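Local coordinates for probable chemoreceptor (Methyl-accepting chemotaxis) transmembrane protein (Rhizobium meliloti, PDB 6D8V) that probably acts as a transmembrane chemotaxis receptor whose sensory domain recognises quaternary ammonium compounds, here holding 1,1-dimethyl-prolinium, at residues Thr5-Gly10 against Pro244-Val249; Thr13-Ile18 against Val263-Pro268; Glu220-Ala225 against Arg232-Leu237; Ile172-Leu177 against Glu208-Glu213. All blocks are in the same frame, centred on the assembly; numbering follows the deposited sequence.

Contact 1 (Thr5-Gly10 against Pro244-Val249); sequences TLVFDG and PFDRVV
Val7 and Phe8 are the helix residues that meet the strand, where they face Asp246 and Val248. The arrangement is helix-on-sheet packing. The long helix 2-45 lies along one face of a four-stranded antiparallel sheet, consistent with the membrane-proximal module of a double Cache (PDC) sensor. Strand 243-254 is an inner strand of that sheet. At the start of the segment Thr5 O accepts from Asp9 N at 2.8 Å, in the regular turn that carries both contact residues. Val7 comes next. Its CB points toward the strand, and CG1 stands 3.9 Å from Asp246 OD2. The two side chains cross at about a right angle, and this is a van der Waals contact. The other oxygen, OD1, forms a salt bridge with Arg269 NH2 and accepts a hydrogen bond from Asn236 N. Val7 also touches Met233 and Val267, so it spans more than one strand. Phe8 follows. Its ring CG is anti to the backbone N (chi1 -166°), and the ring reaches across to Val248 although its CB does not aim there directly. Lys12, one turn further on, makes a cation-pi contact with the same ring. Strand alternation puts Asp246 and Val248 on this face, while Val249 turns away toward helix 219-228. The two valine methyls meet the ring differently, and neither contact is a stack. Val248 CG1 lies at the ring edge, near the ring plane, 3.8 Å from Phe8 CE1; Val248 CG2 lies off the ring plane, 4.0 Å from Phe8 CD1.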
loop_
_atom_site.group_PDB
_atom_site.type_symbol
_atom_site.label_atom_id
_atom_site.label_comp_id
_atom_site.label_asym_id
_atom_site.label_seq_id
_atom_site.Cartn_x
_atom_site.Cartn_y
_atom_site.Cartn_z
ATOM N N THR A 5 -32.014 8.300 1.018
ATOM C CA THR A 5 -31.210 9.383 0.460
ATOM C C THR A 5 -30.350 10.035 1.538
ATOM O O THR A 5 -29.156 10.272 1.328
ATOM C CB THR A 5 -32.113 10.414 -0.213
ATOM O OG1 THR A 5 -31.429 10.976 -1.338
ATOM N N LEU A 6 -30.938 10.309 2.707
ATOM C CA LEU A 6 -30.180 10.900 3.808
ATOM C C LEU A 6 -29.060 9.976 4.277
ATOM O O LEU A 6 -27.962 10.439 4.608
ATOM C CB LEU A 6 -31.124 11.234 4.964
ATOM C CG LEU A 6 -30.490 11.537 6.319
ATOM C CD1 LEU A 6 -29.283 12.435 6.149
ATOM C CD2 LEU A 6 -31.511 12.187 7.236
ATOM N N VAL A 7 -29.319 8.670 4.328
ATOM C CA VAL A 7 -28.249 7.734 4.662
ATOM C C VAL A 7 -27.149 7.811 3.617
ATOM O O VAL A 7 -25.956 7.861 3.946
ATOM C CB VAL A 7 -28.806 6.302 4.803
ATOM C CG1 VAL A 7 -27.684 5.316 5.068
ATOM C CG2 VAL A 7 -29.837 6.243 5.921
ATOM N N PHE A 8 -27.532 7.837 2.339
ATOM C CA PHE A 8 -26.548 7.945 1.264
ATOM C C PHE A 8 -25.718 9.224 1.393
ATOM O O PHE A 8 -24.486 9.185 1.268
ATOM C CB PHE A 8 -27.262 7.880 -0.088
ATOM C CG PHE A 8 -26.348 7.645 -1.257
ATOM C CD1 PHE A 8 -25.034 7.251 -1.073
ATOM C CD2 PHE A 8 -26.810 7.828 -2.551
ATOM C CE1 PHE A 8 -24.197 7.043 -2.162
ATOM C CE2 PHE A 8 -25.979 7.620 -3.640
ATOM C CZ PHE A 8 -24.671 7.228 -3.446
ATOM N N ASP A 9 -26.359 10.364 1.666
ATOM C CA ASP A 9 -25.599 11.606 1.789
ATOM C C ASP A 9 -24.640 11.550 2.976
ATOM O O ASP A 9 -23.426 11.721 2.811
ATOM C CB ASP A 9 -26.544 12.806 1.903
ATOM C CG ASP A 9 -27.323 13.068 0.617
ATOM O OD1 ASP A 9 -26.839 12.707 -0.481
ATOM O OD2 ASP A 9 -28.429 13.641 0.704
ATOM N N GLY A 10 -25.161 11.297 4.181
ATOM C CA GLY A 10 -24.302 11.263 5.362
ATOM C C GLY A 10 -23.104 10.345 5.193
ATOM O O GLY A 10 -21.968 10.713 5.514
ATOM N N PRO A 244 -29.786 -5.109 9.987
ATOM C CA PRO A 244 -29.372 -5.025 8.599
ATOM C C PRO A 244 -29.033 -3.607 8.321
ATOM O O PRO A 244 -29.383 -2.722 9.066
ATOM C CB PRO A 244 -30.598 -5.489 7.836
ATOM C CG PRO A 244 -31.742 -5.370 8.775
ATOM C CD PRO A 244 -31.248 -4.650 9.971
ATOM N N PHE A 245 -28.275 -3.400 7.274
ATOM C CA PHE A 245 -27.700 -2.110 7.044
ATOM C C PHE A 245 -27.483 -1.884 5.601
ATOM O O PHE A 245 -27.741 -2.734 4.778
ATOM C CB PHE A 245 -26.397 -1.948 7.794
ATOM C CG PHE A 245 -25.391 -3.002 7.505
ATOM C CD1 PHE A 245 -24.518 -3.375 8.462
ATOM C CD2 PHE A 245 -25.310 -3.589 6.288
ATOM C CE1 PHE A 245 -23.595 -4.341 8.204
ATOM C CE2 PHE A 245 -24.393 -4.529 6.012
ATOM C CZ PHE A 245 -23.541 -4.916 6.965
ATOM N N ASP A 246 -27.016 -0.692 5.317
ATOM C CA ASP A 246 -26.709 -0.306 3.949
ATOM C C ASP A 246 -25.199 -0.212 3.767
ATOM O O ASP A 246 -24.469 0.175 4.684
ATOM C CB ASP A 246 -27.348 1.045 3.604
ATOM C CG ASP A 246 -28.860 1.023 3.694
ATOM O OD1 ASP A 246 -29.491 0.211 2.984
ATOM O OD2 ASP A 246 -29.418 1.823 4.475
ATOM N N ARG A 247 -24.731 -0.555 2.569
ATOM C CA ARG A 247 -23.316 -0.465 2.223
ATOM C C ARG A 247 -23.161 0.612 1.162
ATOM O O ARG A 247 -23.665 0.463 0.047
ATOM C CB ARG A 247 -22.779 -1.804 1.720
ATOM C CG ARG A 247 -21.296 -1.795 1.389
ATOM C CD ARG A 247 -20.471 -2.550 2.422
ATOM N NE ARG A 247 -20.551 -4.002 2.243
ATOM C CZ ARG A 247 -20.278 -4.889 3.192
ATOM N NH1 ARG A 247 -19.912 -4.480 4.398
ATOM N NH2 ARG A 247 -20.381 -6.182 2.935
ATOM N N VAL A 248 -22.479 1.699 1.508
ATOM C CA VAL A 248 -22.149 2.747 0.552
ATOM C C VAL A 248 -20.702 2.563 0.121
ATOM O O VAL A 248 -19.806 2.423 0.964
ATOM C CB VAL A 248 -22.372 4.148 1.148
ATOM C CG1 VAL A 248 -21.841 5.198 0.202
ATOM C CG2 VAL A 248 -23.841 4.381 1.412
ATOM N N VAL A 249 -20.471 2.567 -1.188
ATOM C CA VAL A 249 -19.134 2.436 -1.751
ATOM C C VAL A 249 -18.724 3.781 -2.331
ATOM O O VAL A 249 -19.520 4.453 -2.997
ATOM C CB VAL A 249 -19.082 1.319 -2.813
ATOM C CG1 VAL A 249 -19.860 0.114 -2.332
ATOM C CG2 VAL A 249 -19.647 1.808 -4.117
#

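Contact 2 (Thr13-Ile18 against Val263-Pro268); sequences TEARAI and VLVDVP
Val263 is the bump of the strand, and it fits against the helix surface at Ala15 and Ile18. CG1, anti to the backbone N (chi1 176°), packs mainly on Ala15, 3.9 Å from Ala15 CB, and also comes near Ile18 CG2. This methyl is within 4.1 Å of Ala15 CA, so it packs close to the helix backbone. The small alanine makes the shallow place in the helix surface that admits it. CG2, anti to the carbonyl carbon, meets Ile18 CG2 at 4.0 Å. The Ile18 and Val263 side chains cross at about a right angle. Only the CG2 branch of Ile18 leans on the strand, while its longer branch leads away. Helix 2-45 lies here over strand 259-268 of a four-stranded antiparallel sheet, consistent with a second PAS-like module. The short segments run at 141° to each other, and their axes approach to 8.8 Å. Two residues along the strand, Val265 faces the helix again and touches Ala15 from a second side, with CG1 4.4 Å from Ala15 CB. Val265 also meets Ala11, one turn back on the helix. Tyr250 of strand 243-254 packs on Ala15, and Val184 packs on Ile18.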
loop_
_atom_site.group_PDB
_atom_site.type_symbol
_atom_site.label_atom_id
_atom_site.label_comp_id
_atom_site.label_asym_id
_atom_site.label_seq_id
_atom_site.Cartn_x
_atom_site.Cartn_y
_atom_site.Cartn_z
ATOM N N THR A 13 -20.665 12.001 2.861
ATOM C CA THR A 13 -19.928 13.078 3.515
ATOM C C THR A 13 -18.784 12.529 4.355
ATOM O O THR A 13 -17.685 13.096 4.382
ATOM C CB THR A 13 -20.880 13.907 4.379
ATOM O OG1 THR A 13 -21.636 14.791 3.542
ATOM C CG2 THR A 13 -20.102 14.706 5.409
ATOM N N GLU A 14 -19.026 11.414 5.035
ATOM C CA GLU A 14 -18.017 10.808 5.888
ATOM C C GLU A 14 -16.983 10.040 5.062
ATOM O O GLU A 14 -15.791 10.035 5.393
ATOM C CB GLU A 14 -18.733 9.911 6.894
ATOM C CG GLU A 14 -17.917 9.334 8.008
ATOM C CD GLU A 14 -18.773 8.457 8.899
ATOM O OE1 GLU A 14 -19.895 8.888 9.246
ATOM O OE2 GLU A 14 -18.336 7.333 9.233
ATOM N N ALA A 15 -17.417 9.383 3.978
ATOM C CA ALA A 15 -16.458 8.743 3.077
ATOM C C ALA A 15 -15.553 9.770 2.423
ATOM O O ALA A 15 -14.352 9.519 2.267
ATOM C CB ALA A 15 -17.177 7.917 2.004
ATOM N N ARG A 16 -16.107 10.929 2.043
ATOM C CA ARG A 16 -15.280 12.018 1.533
ATOM C C ARG A 16 -14.207 12.402 2.546
ATOM O O ARG A 16 -13.042 12.600 2.183
ATOM C CB ARG A 16 -16.163 13.216 1.164
ATOM C CG ARG A 16 -15.417 14.470 0.698
ATOM C CD ARG A 16 -16.210 15.249 -0.356
ATOM N NE ARG A 16 -17.642 15.312 -0.063
ATOM C CZ ARG A 16 -18.587 14.682 -0.762
ATOM N NH1 ARG A 16 -18.265 13.942 -1.817
ATOM N NH2 ARG A 16 -19.865 14.801 -0.413
ATOM N N ALA A 17 -14.572 12.480 3.828
ATOM C CA ALA A 17 -13.586 12.746 4.873
ATOM C C ALA A 17 -12.542 11.634 4.970
ATOM O O ALA A 17 -11.345 11.913 5.105
ATOM C CB ALA A 17 -14.287 12.927 6.216
ATOM N N ILE A 18 -12.975 10.366 4.925
ATOM C CA ILE A 18 -12.047 9.245 5.064
ATOM C C ILE A 18 -11.099 9.191 3.882
ATOM O O ILE A 18 -9.906 8.899 4.037
ATOM C CB ILE A 18 -12.813 7.916 5.204
ATOM C CG1 ILE A 18 -13.672 7.889 6.484
ATOM C CG2 ILE A 18 -11.847 6.720 5.102
ATOM C CD1 ILE A 18 -12.915 8.251 7.749
ATOM N N VAL A 263 -13.777 3.359 -0.376
ATOM C CA VAL A 263 -14.238 3.409 0.997
ATOM C C VAL A 263 -15.597 2.731 1.031
ATOM O O VAL A 263 -16.448 2.975 0.168
ATOM C CB VAL A 263 -14.317 4.861 1.500
ATOM C CG1 VAL A 263 -14.888 4.916 2.892
ATOM C CG2 VAL A 263 -12.940 5.501 1.471
ATOM N N LEU A 264 -15.780 1.837 1.984
ATOM C CA LEU A 264 -17.078 1.251 2.264
ATOM C C LEU A 264 -17.518 1.770 3.617
ATOM O O LEU A 264 -16.765 1.698 4.593
ATOM C CB LEU A 264 -17.027 -0.277 2.294
ATOM C CG LEU A 264 -16.398 -1.025 1.127
ATOM C CD1 LEU A 264 -16.517 -2.515 1.391
ATOM C CD2 LEU A 264 -17.070 -0.646 -0.179
ATOM N N VAL A 265 -18.730 2.284 3.678
ATOM C CA VAL A 265 -19.269 2.825 4.912
ATOM C C VAL A 265 -20.583 2.103 5.163
ATOM O O VAL A 265 -21.491 2.136 4.322
ATOM C CB VAL A 265 -19.431 4.355 4.838
ATOM C CG1 VAL A 265 -19.907 4.760 3.448
ATOM C CG2 VAL A 265 -20.350 4.860 5.939
ATOM N N ASP A 266 -20.656 1.407 6.291
ATOM C CA ASP A 266 -21.797 0.577 6.627
ATOM C C ASP A 266 -22.636 1.312 7.658
ATOM O O ASP A 266 -22.128 1.697 8.718
ATOM C CB ASP A 266 -21.336 -0.781 7.160
ATOM C CG ASP A 266 -20.768 -1.688 6.062
ATOM O OD1 ASP A 266 -20.908 -1.349 4.867
ATOM O OD2 ASP A 266 -20.186 -2.746 6.387
ATOM N N VAL A 267 -23.907 1.526 7.332
ATOM C CA VAL A 267 -24.826 2.251 8.198
ATOM C C VAL A 267 -25.986 1.324 8.538
ATOM O O VAL A 267 -26.685 0.855 7.640
ATOM C CB VAL A 267 -25.338 3.549 7.547
ATOM C CG1 VAL A 267 -26.099 4.391 8.560
ATOM C CG2 VAL A 267 -24.166 4.345 6.961
ATOM N N PRO A 268 -26.202 1.000 9.812
ATOM C CA PRO A 268 -27.316 0.120 10.175
ATOM C C PRO A 268 -28.645 0.860 10.226
ATOM O O PRO A 268 -28.721 2.057 10.520
ATOM C CB PRO A 268 -26.916 -0.385 11.567
ATOM C CG PRO A 268 -26.057 0.710 12.125
ATOM C CD PRO A 268 -25.367 1.366 10.969
#

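Contact 3 (Glu220-Ala225 against Arg232-Leu237)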
loop_
_atom_site.group_PDB
_atom_site.type_symbol
_atom_site.label_atom_id
_atom_site.label_comp_id
_atom_site.label_asym_id
_atom_site.label_seq_id
_atom_site.Cartn_x
_atom_site.Cartn_y
_atom_site.Cartn_z
ATOM N N GLU A 220 -21.987 -6.431 -7.933
ATOM C CA GLU A 220 -21.967 -5.762 -9.230
ATOM C C GLU A 220 -21.860 -4.250 -9.072
ATOM O O GLU A 220 -21.174 -3.585 -9.858
ATOM C CB GLU A 220 -23.207 -6.133 -10.043
ATOM C CG GLU A 220 -23.011 -7.316 -10.983
ATOM C CD GLU A 220 -22.245 -6.948 -12.242
ATOM O OE1 GLU A 220 -22.084 -5.739 -12.513
ATOM O OE2 GLU A 220 -21.807 -7.871 -12.960
ATOM N N SER A 221 -22.523 -3.686 -8.063
ATOM C CA SER A 221 -22.413 -2.247 -7.850
ATOM C C SER A 221 -20.978 -1.851 -7.516
ATOM O O SER A 221 -20.497 -0.808 -7.966
ATOM C CB SER A 221 -23.381 -1.799 -6.756
ATOM O OG SER A 221 -24.723 -1.848 -7.224
ATOM N N VAL A 222 -20.271 -2.684 -6.748
ATOM C CA VAL A 222 -18.848 -2.443 -6.507
ATOM C C VAL A 222 -18.088 -2.375 -7.825
ATOM O O VAL A 222 -17.307 -1.447 -8.062
ATOM C CB VAL A 222 -18.271 -3.530 -5.584
ATOM C CG1 VAL A 222 -16.763 -3.402 -5.487
ATOM C CG2 VAL A 222 -18.903 -3.435 -4.209
ATOM N N LYS A 223 -18.305 -3.357 -8.705
ATOM C CA LYS A 223 -17.659 -3.341 -10.015
ATOM C C LYS A 223 -18.060 -2.114 -10.830
ATOM O O LYS A 223 -17.223 -1.546 -11.552
ATOM C CB LYS A 223 -17.988 -4.628 -10.775
ATOM C CG LYS A 223 -17.536 -5.902 -10.053
ATOM C CD LYS A 223 -16.073 -5.813 -9.610
ATOM C CE LYS A 223 -15.647 -6.988 -8.727
ATOM N NZ LYS A 223 -14.266 -6.801 -8.186
ATOM N N ASP A 224 -19.323 -1.683 -10.717
ATOM C CA ASP A 224 -19.775 -0.502 -11.449
ATOM C C ASP A 224 -19.263 0.788 -10.821
ATOM O O ASP A 224 -18.869 1.716 -11.538
ATOM C CB ASP A 224 -21.299 -0.488 -11.538
ATOM C CG ASP A 224 -21.831 -1.644 -12.353
ATOM O OD1 ASP A 224 -21.077 -2.137 -13.218
ATOM O OD2 ASP A 224 -22.988 -2.062 -12.128
ATOM N N ALA A 225 -19.268 0.877 -9.489
ATOM C CA ALA A 225 -18.630 2.016 -8.833
ATOM C C ALA A 225 -17.164 2.120 -9.238
ATOM O O ALA A 225 -16.667 3.210 -9.548
ATOM C CB ALA A 225 -18.760 1.897 -7.313
ATOM N N ARG A 232 -21.777 4.336 -5.207
ATOM C CA ARG A 232 -22.953 3.484 -5.260
ATOM C C ARG A 232 -23.395 3.160 -3.835
ATOM O O ARG A 232 -22.645 3.351 -2.871
ATOM C CB ARG A 232 -22.683 2.195 -6.054
ATOM C CG ARG A 232 -22.380 2.428 -7.527
ATOM C CD ARG A 232 -23.571 3.064 -8.259
ATOM N NE ARG A 232 -23.145 4.104 -9.198
ATOM C CZ ARG A 232 -22.534 3.867 -10.354
ATOM N NH1 ARG A 232 -22.181 4.877 -11.135
ATOM N NH2 ARG A 232 -22.264 2.620 -10.723
ATOM N N MET A 233 -24.637 2.686 -3.711
ATOM C CA MET A 233 -25.179 2.251 -2.430
ATOM C C MET A 233 -25.838 0.896 -2.604
ATOM O O MET A 233 -26.746 0.741 -3.424
ATOM C CB MET A 233 -26.184 3.254 -1.867
ATOM C CG MET A 233 -26.478 3.070 -0.378
ATOM S SD MET A 233 -27.980 3.949 0.099
ATOM C CE MET A 233 -27.707 4.225 1.849
ATOM N N ILE A 234 -25.373 -0.077 -1.831
ATOM C CA ILE A 234 -25.983 -1.396 -1.760
ATOM C C ILE A 234 -27.034 -1.353 -0.659
ATOM O O ILE A 234 -26.712 -1.060 0.499
ATOM C CB ILE A 234 -24.921 -2.468 -1.487
ATOM C CG1 ILE A 234 -23.710 -2.203 -2.385
ATOM C CG2 ILE A 234 -25.473 -3.852 -1.751
ATOM C CD1 ILE A 234 -22.531 -3.100 -2.138
ATOM N N GLU A 235 -28.291 -1.606 -1.022
ATOM C CA GLU A 235 -29.395 -1.430 -0.092
ATOM C C GLU A 235 -29.766 -2.747 0.572
ATOM O O GLU A 235 -29.848 -3.790 -0.082
ATOM C CB GLU A 235 -30.617 -0.848 -0.801
ATOM C CG GLU A 235 -30.453 0.583 -1.274
ATOM C CD GLU A 235 -31.727 1.150 -1.879
ATOM O OE1 GLU A 235 -32.546 0.365 -2.404
ATOM O OE2 GLU A 235 -31.906 2.384 -1.818
ATOM N N ASN A 236 -29.944 -2.678 1.867
ATOM C CA ASN A 236 -30.380 -3.808 2.607
ATOM C C ASN A 236 -29.624 -5.078 2.475
ATOM O O ASN A 236 -30.034 -5.943 1.738
ATOM C CB ASN A 236 -31.846 -4.073 2.459
ATOM C CG ASN A 236 -32.457 -4.423 3.764
ATOM O OD1 ASN A 236 -31.781 -4.848 4.671
ATOM N ND2 ASN A 236 -33.716 -4.206 3.886
ATOM N N LEU A 237 -28.467 -5.157 3.109
ATOM C CA LEU A 237 -27.769 -6.417 3.157
ATOM C C LEU A 237 -27.574 -6.763 4.583
ATOM O O LEU A 237 -27.610 -5.883 5.427
ATOM C CB LEU A 237 -26.451 -6.387 2.433
ATOM C CG LEU A 237 -25.673 -5.120 2.287
ATOM C CD1 LEU A 237 -24.556 -5.223 3.256
ATOM C CD2 LEU A 237 -25.091 -5.171 0.921
#
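Arg232 lays its side chain along helix 219-228, touching Ser221, Asp224 and Ala225. The unit is a helix followed by an antiparallel strand. Helix 219-228 folds back onto strand 232-239, an outermost strand of the four-stranded sheet in the probable PAS-like second module. The short axes run at 176° to each other and come within 8.4 Å. Arg232 opens the strand. Its CB and CG are the apolar part of the contact: Arg232 CG is 3.7 Å from Ala225 CB and also rests near Ser221 O. That oxygen is already the acceptor of the helix bond from Ala225 N. The chain then bends at chi2 and chi3, which brings the guanidinium over the helix. Ala225 CA lies over one face of the flat group. Asp224 CB lies at its edge, in plane, 3.4 Å from Arg232 NH2. The carboxylate itself does not close a salt bridge, since Asp224 OD2 and Arg232 NH2 are 4.9 Å apart. Any attraction between them is probably modest. Met233 comes next and points the other way, toward Val7 and Phe8 of helix 2-45. The strand thus has a helix on each face. Ile234 does not aim its CB at helix 219-228. Its CG1 is anti to the carbonyl carbon (chi1 -45°), and the extended chain brings CD1 there. Tyr214 touches both Ile234 and Val222. Ile234 CG1 approaches Ser221 CB, and Ile234 CD1 meets Val222 CG2 at 4.2 Å, the two side chains crossing obliquely.

Contact 4 (Ile172-Leu177 against Glu208-Glu213); sequences ISLAAL and ELLMKE
Apolar contact joins the two segments, and it runs through one side chain, Leu174. Its CD2 methyl is 4.2 Å from Leu210 CB and 4.2 Å from Met211 CG. One methyl thus rests against two consecutive residues of the loop, on the CB of one and partway along the chain of the other. Thr150 of strand 149-160 touches both Leu174 and Met211 and ties the contact to the sheet of the first PDC domain. Hydrogen bonds act within the segments and shape them. Ser173 is the N-cap of helix 174-183: Ala176 N donates to Ser173 OG at 2.8 Å, with an N-H...O angle of 163°. This fixes the helix start, where Leu174 is the first residue. Across from it, Leu209 to Lys212 form a type II beta turn, closed by Lys212 N to Leu209 O at 3.2 Å. Leu210 and Met211 are the two central residues of the turn, and Met211 has a positive phi of 77°. Met211 also packs on Pro139. Its side chain is about 11 Å from the bound 1,1-dimethyl-prolinium, too far to touch it. No hydrogen bond crosses between the segments, so their direct contact rests on van der Waals packing, probably helped by partial exclusion of water.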
loop_
_atom_site.group_PDB
_atom_site.type_symbol
_atom_site.label_atom_id
_atom_site.label_comp_id
_atom_site.label_asym_id
_atom_site.label_seq_id
_atom_site.Cartn_x
_atom_site.Cartn_y
_atom_site.Cartn_z
ATOM N N ILE A 172 2.774 -0.052 3.344
ATOM C CA ILE A 172 1.678 0.264 4.249
ATOM C C ILE A 172 1.074 -1.061 4.678
ATOM O O ILE A 172 0.517 -1.793 3.848
ATOM C CB ILE A 172 0.614 1.152 3.588
ATOM C CG1 ILE A 172 1.248 2.415 2.994
ATOM C CG2 ILE A 172 -0.457 1.518 4.595
ATOM C CD1 ILE A 172 0.242 3.374 2.377
ATOM N N SER A 173 1.208 -1.383 5.960
ATOM C CA SER A 173 0.636 -2.615 6.470
ATOM C C SER A 173 -0.881 -2.521 6.458
ATOM O O SER A 173 -1.460 -1.459 6.712
ATOM C CB SER A 173 1.138 -2.892 7.883
ATOM O OG SER A 173 0.437 -2.122 8.839
ATOM N N LEU A 174 -1.534 -3.639 6.145
ATOM C CA LEU A 174 -2.988 -3.632 6.153
ATOM C C LEU A 174 -3.538 -3.315 7.536
ATOM O O LEU A 174 -4.683 -2.859 7.652
ATOM C CB LEU A 174 -3.518 -4.971 5.648
ATOM C CG LEU A 174 -3.929 -5.068 4.176
ATOM C CD1 LEU A 174 -3.010 -4.270 3.295
ATOM C CD2 LEU A 174 -3.938 -6.530 3.736
ATOM N N ALA A 175 -2.738 -3.529 8.585
ATOM C CA ALA A 175 -3.127 -3.148 9.938
ATOM C C ALA A 175 -3.097 -1.638 10.128
ATOM O O ALA A 175 -4.028 -1.062 10.702
ATOM C CB ALA A 175 -2.208 -3.822 10.946
ATOM N N ALA A 176 -2.030 -0.984 9.657
ATOM C CA ALA A 176 -1.958 0.473 9.713
ATOM C C ALA A 176 -3.191 1.120 9.091
ATOM O O ALA A 176 -3.738 2.081 9.643
ATOM C CB ALA A 176 -0.690 0.969 9.014
ATOM N N LEU A 177 -3.634 0.616 7.932
ATOM C CA LEU A 177 -4.852 1.147 7.323
ATOM C C LEU A 177 -6.044 0.965 8.258
ATOM O O LEU A 177 -6.781 1.915 8.545
ATOM C CB LEU A 177 -5.116 0.464 5.983
ATOM C CG LEU A 177 -4.234 0.776 4.791
ATOM C CD1 LEU A 177 -4.772 0.057 3.569
ATOM C CD2 LEU A 177 -4.179 2.281 4.545
ATOM N N GLU A 208 -9.966 -12.738 7.858
ATOM C CA GLU A 208 -9.946 -13.753 6.812
ATOM C C GLU A 208 -10.272 -13.164 5.440
ATOM O O GLU A 208 -9.809 -13.687 4.419
ATOM C CB GLU A 208 -10.913 -14.885 7.182
ATOM C CG GLU A 208 -10.487 -15.679 8.425
ATOM C CD GLU A 208 -11.350 -15.403 9.660
ATOM O OE1 GLU A 208 -12.185 -16.275 10.032
ATOM O OE2 GLU A 208 -11.186 -14.320 10.267
ATOM N N LEU A 209 -11.027 -12.062 5.391
ATOM C CA LEU A 209 -11.418 -11.442 4.125
ATOM C C LEU A 209 -10.310 -10.632 3.463
ATOM O O LEU A 209 -10.445 -10.285 2.285
ATOM C CB LEU A 209 -12.633 -10.529 4.325
ATOM C CG LEU A 209 -13.978 -11.240 4.492
ATOM C CD1 LEU A 209 -15.102 -10.264 4.829
ATOM C CD2 LEU A 209 -14.313 -12.011 3.229
ATOM N N LEU A 210 -9.232 -10.313 4.168
ATOM C CA LEU A 210 -8.238 -9.423 3.585
ATOM C C LEU A 210 -7.596 -10.048 2.352
ATOM O O LEU A 210 -7.361 -11.259 2.298
ATOM C CB LEU A 210 -7.170 -9.069 4.611
ATOM C CG LEU A 210 -7.736 -8.246 5.765
ATOM C CD1 LEU A 210 -6.733 -8.086 6.889
ATOM C CD2 LEU A 210 -8.175 -6.905 5.242
ATOM N N MET A 211 -7.331 -9.207 1.349
ATOM C CA MET A 211 -6.601 -9.625 0.159
ATOM C C MET A 211 -7.488 -10.424 -0.792
ATOM O O MET A 211 -7.098 -10.698 -1.934
ATOM C CB MET A 211 -5.376 -10.452 0.558
ATOM C CG MET A 211 -4.145 -9.638 0.899
ATOM S SD MET A 211 -2.741 -10.685 1.320
ATOM C CE MET A 211 -2.715 -11.785 -0.090
ATOM N N LYS A 212 -8.663 -10.834 -0.322
ATOM C CA LYS A 212 -9.629 -11.522 -1.165
ATOM C C LYS A 212 -10.508 -10.511 -1.892
ATOM O O LYS A 212 -10.676 -9.374 -1.445
ATOM C CB LYS A 212 -10.494 -12.466 -0.335
ATOM C CG LYS A 212 -9.703 -13.550 0.364
ATOM C CD LYS A 212 -10.621 -14.627 0.940
ATOM C CE LYS A 212 -9.848 -15.820 1.519
ATOM N NZ LYS A 212 -9.141 -15.505 2.789
ATOM N N GLU A 213 -11.066 -10.937 -3.024
ATOM C CA GLU A 213 -11.923 -10.071 -3.819
ATOM C C GLU A 213 -13.320 -10.006 -3.217
ATOM O O GLU A 213 -13.839 -10.986 -2.677
ATOM C CB GLU A 213 -12.003 -10.555 -5.268
ATOM C CG GLU A 213 -12.807 -9.636 -6.180
ATOM C CD GLU A 213 -12.689 -10.010 -7.644
ATOM O OE1 GLU A 213 -12.268 -11.148 -7.946
ATOM O OE2 GLU A 213 -13.015 -9.158 -8.497
#

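Overall arrangement
Contacts 1, 2 and 3 gather on the four-stranded sheet of the probable second module. Contacts 1 and 2 share helix 2-45 and neighbouring strands, and Arg247 of one forms a salt bridge with Asp266 of the other. Contact 3 puts helix 219-228 on the opposite face, its strand paired with that of contact 1. Contact 2 is fully buried and wholly aliphatic. Contacts 1 and 3 are partly buried; contact 1 includes one charged residue, Asp246, and contact 3 two, Asp224 and Arg232. Contact 4 is different: a loop meets a helix start nearer the middle of the molecule, with the least buried area. Lys223 and Glu213 form a salt bridge joining it to contact 3.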